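Local atomic coordinates of restriction endonuclease AspBHI (Azoarcus sp., PDB entry 4OC8), a protein that recognises modified DNA and cleaves it as a modification-dependent restriction endonuclease, a tetramer whose chains probably each pair a PUA-like DNA-binding region with a PD-(D/E)XK-type nuclease region. Residues Arg328-Leu333 against Pro353-Thr358. Numbering follows the deposited sequence.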
ATOM      1  N   ARG A 328      12.613  -9.052  -6.260  1.00 74.51           N
ATOM      2  CA  ARG A 328      11.420  -8.228  -6.108  1.00 63.01           C
ATOM      3  C   ARG A 328      11.039  -8.086  -4.640  1.00 59.40           C
ATOM      4  O   ARG A 328      11.466  -8.876  -3.799  1.00 63.61           O
ATOM      5  CB  ARG A 328      10.269  -8.807  -6.928  1.00 60.47           C
ATOM      6  CG  ARG A 328      10.690  -9.173  -8.342  1.00 64.95           C
ATOM      7  CD  ARG A 328       9.598  -8.917  -9.356  1.00 61.53           C
ATOM      8  NE  ARG A 328      10.157  -8.456 -10.623  1.00 58.53           N
ATOM      9  CZ  ARG A 328      10.619  -9.264 -11.570  1.00 69.00           C
ATOM     10  NH1 ARG A 328      10.588 -10.580 -11.392  1.00 69.02           N
ATOM     11  NH2 ARG A 328      11.110  -8.756 -12.694  1.00 64.37           N
ATOM     12  N   GLU A 329      10.243  -7.068  -4.336  1.00 55.06           N
ATOM     13  CA  GLU A 329       9.916  -6.740  -2.953  1.00 58.09           C
ATOM     14  C   GLU A 329       9.039  -7.797  -2.302  1.00 46.93           C
ATOM     15  O   GLU A 329       9.272  -8.187  -1.158  1.00 55.74           O
ATOM     16  CB  GLU A 329       9.237  -5.371  -2.868  1.00 59.51           C
ATOM     17  CG  GLU A 329       9.926  -4.289  -3.687  1.00 73.49           C
ATOM     18  CD  GLU A 329      11.374  -4.069  -3.292  1.00 94.17           C
ATOM     19  OE1 GLU A 329      11.719  -4.296  -2.111  1.00101.70           O
ATOM     20  OE2 GLU A 329      12.167  -3.669  -4.171  1.00103.74           O
ATOM     21  N   PHE A 330       8.029  -8.259  -3.030  1.00 39.64           N
ATOM     22  CA  PHE A 330       7.142  -9.288  -2.497  1.00 41.16           C
ATOM     23  C   PHE A 330       6.460 -10.151  -3.567  1.00 39.72           C
ATOM     24  O   PHE A 330       6.693  -9.985  -4.766  1.00 39.61           O
ATOM     25  CB  PHE A 330       6.104  -8.664  -1.559  1.00 37.06           C
ATOM     26  CG  PHE A 330       5.130  -7.748  -2.244  1.00 41.87           C
ATOM     27  CD1 PHE A 330       5.499  -6.455  -2.597  1.00 40.29           C
ATOM     28  CD2 PHE A 330       3.839  -8.173  -2.518  1.00 32.20           C
ATOM     29  CE1 PHE A 330       4.600  -5.608  -3.219  1.00 33.05           C
ATOM     30  CE2 PHE A 330       2.936  -7.333  -3.136  1.00 32.49           C
ATOM     31  CZ  PHE A 330       3.315  -6.046  -3.487  1.00 36.87           C
ATOM     32  N   GLY A 331       5.626 -11.082  -3.115  1.00 32.63           N
ATOM     33  CA  GLY A 331       4.880 -11.940  -4.013  1.00 36.96           C
ATOM     34  C   GLY A 331       3.436 -12.126  -3.581  1.00 42.25           C
ATOM     35  O   GLY A 331       3.134 -12.114  -2.390  1.00 47.91           O
ATOM     36  N   VAL A 332       2.541 -12.284  -4.552  1.00 37.65           N
ATOM     37  CA  VAL A 332       1.141 -12.589  -4.281  1.00 37.92           C
ATOM     38  C   VAL A 332       0.809 -13.963  -4.849  1.00 37.99           C
ATOM     39  O   VAL A 332       1.146 -14.268  -5.991  1.00 40.49           O
ATOM     40  CB  VAL A 332       0.179 -11.559  -4.924  1.00 35.95           C
ATOM     41  CG1 VAL A 332      -1.242 -11.780  -4.429  1.00 36.47           C
ATOM     42  CG2 VAL A 332       0.620 -10.144  -4.635  1.00 29.99           C
ATOM     43  N   LEU A 333       0.154 -14.791  -4.044  1.00 38.49           N
ATOM     44  CA  LEU A 333      -0.275 -16.107  -4.486  1.00 32.70           C
ATOM     45  C   LEU A 333      -1.781 -16.196  -4.412  1.00 36.59           C
ATOM     46  O   LEU A 333      -2.350 -16.236  -3.324  1.00 49.63           O
ATOM     47  CB  LEU A 333       0.345 -17.206  -3.625  1.00 32.71           C
ATOM     48  CG  LEU A 333      -0.121 -18.625  -3.952  1.00 36.16           C
ATOM     49  CD1 LEU A 333       1.065 -19.518  -4.251  1.00 41.06           C
ATOM     50  CD2 LEU A 333      -0.950 -19.206  -2.819  1.00 41.70           C
ATOM     51  N   PRO A 353       8.010 -12.489   2.257  1.00 45.44           N
ATOM     52  CA  PRO A 353       7.013 -11.462   1.943  1.00 38.79           C
ATOM     53  C   PRO A 353       6.004 -11.957   0.911  1.00 42.01           C
ATOM     54  O   PRO A 353       5.959 -11.439  -0.203  1.00 46.16           O
ATOM     55  CB  PRO A 353       7.860 -10.321   1.368  1.00 32.82           C
ATOM     56  CG  PRO A 353       9.054 -10.985   0.810  1.00 38.78           C
ATOM     57  CD  PRO A 353       9.327 -12.185   1.674  1.00 44.46           C
ATOM     58  N   VAL A 354       5.198 -12.948   1.282  1.00 44.44           N
ATOM     59  CA  VAL A 354       4.253 -13.553   0.345  1.00 36.58           C
ATOM     60  C   VAL A 354       2.817 -13.469   0.841  1.00 35.76           C
ATOM     61  O   VAL A 354       2.491 -14.002   1.898  1.00 46.83           O
ATOM     62  CB  VAL A 354       4.599 -15.030   0.082  1.00 34.44           C
ATOM     63  CG1 VAL A 354       3.451 -15.730  -0.618  1.00 39.24           C
ATOM     64  CG2 VAL A 354       5.863 -15.138  -0.738  1.00 40.90           C
ATOM     65  N   ILE A 355       1.960 -12.799   0.074  1.00 40.67           N
ATOM     66  CA  ILE A 355       0.532 -12.727   0.382  1.00 39.22           C
ATOM     67  C   ILE A 355      -0.164 -13.994  -0.087  1.00 41.10           C
ATOM     68  O   ILE A 355      -0.003 -14.406  -1.229  1.00 41.48           O
ATOM     69  CB  ILE A 355      -0.148 -11.540  -0.322  1.00 35.11           C
ATOM     70  CG1 ILE A 355       0.520 -10.224   0.071  1.00 36.20           C
ATOM     71  CG2 ILE A 355      -1.628 -11.502   0.009  1.00 31.65           C
ATOM     72  CD1 ILE A 355      -0.007  -9.035  -0.681  1.00 30.46           C
ATOM     73  N   LEU A 356      -0.945 -14.608   0.794  1.00 41.10           N
ATOM     74  CA  LEU A 356      -1.656 -15.833   0.454  1.00 38.17           C
ATOM     75  C   LEU A 356      -3.152 -15.581   0.318  1.00 42.04           C
ATOM     76  O   LEU A 356      -3.880 -15.546   1.311  1.00 41.77           O
ATOM     77  CB  LEU A 356      -1.396 -16.924   1.500  1.00 36.85           C
ATOM     78  CG  LEU A 356       0.053 -17.384   1.692  1.00 33.80           C
ATOM     79  CD1 LEU A 356       0.161 -18.289   2.901  1.00 30.37           C
ATOM     80  CD2 LEU A 356       0.563 -18.091   0.445  1.00 43.26           C
ATOM     81  N   THR A 357      -3.603 -15.416  -0.921  1.00 43.00           N
ATOM     82  CA  THR A 357      -5.012 -15.203  -1.211  1.00 37.56           C
ATOM     83  C   THR A 357      -5.683 -16.533  -1.513  1.00 39.73           C
ATOM     84  O   THR A 357      -5.516 -17.084  -2.598  1.00 47.15           O
ATOM     85  CB  THR A 357      -5.187 -14.281  -2.424  1.00 40.44           C
ATOM     86  OG1 THR A 357      -4.289 -13.174  -2.313  1.00 44.89           O
ATOM     87  CG2 THR A 357      -6.609 -13.767  -2.507  1.00 41.77           C
ATOM     88  N   THR A 358      -6.441 -17.046  -0.551  1.00 38.67           N
ATOM     89  CA  THR A 358      -7.113 -18.328  -0.705  1.00 38.88           C
ATOM     90  C   THR A 358      -8.558 -18.152  -1.157  1.00 41.33           C
ATOM     91  O   THR A 358      -8.987 -17.039  -1.460  1.00 46.56           O
ATOM     92  CB  THR A 358      -7.073 -19.131   0.601  1.00 43.77           C
ATOM     93  OG1 THR A 358      -7.869 -18.478   1.599  1.00 43.32           O
ATOM     94  CG2 THR A 358      -5.644 -19.245   1.091  1.00 33.66           C
TER
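Strands 330-333 and 354-357 run parallel, 11° apart, joined by four backbone hydrogen bonds in which Gly331 and Leu333 alternately give an N-H and offer a carbonyl. Gly331 N donates to Pro353 O (3.0 Å), Ile355 N to Gly331 O, Leu333 N to Ile355 O (2.8 Å) and Thr357 N to Leu333 O; each donor lies nearly along the C=O axis. Gly331 O also receives a CA-H...O contact from Val354.

On one face, Val332 and Ile355 stand side by side. Ile355 CG1 is anti to its carbonyl carbon (chi1 -58°) and the chain is extended beyond it, so that CD1 lies 4.2 Å from both Val332 CG2 and Phe330 CE2. The Phe330 ring leans alongside, its CG in the crowded position between backbone N and carbonyl carbon (chi1 66°), while its CB rests 3.8 Å from Pro353 CB. On the other face Leu333 and Leu356 cross obliquely, meeting at their CD2 methyls, 3.8 Å apart.

The two strands are the neighbouring parallel strands of a beta-alpha-beta unit, connected through helix 341-349, within the PD-(D/E)XK family region. Helix 251-263 covers the Val332-Ile355 face, where Ile296 of the second subunit also packs on Phe330, Pro353 and Ile355; helix 315-324 backs Leu333 and Val354, and strand 294-305 flanks Phe330 and Val332 along the other edge of strand 330-335.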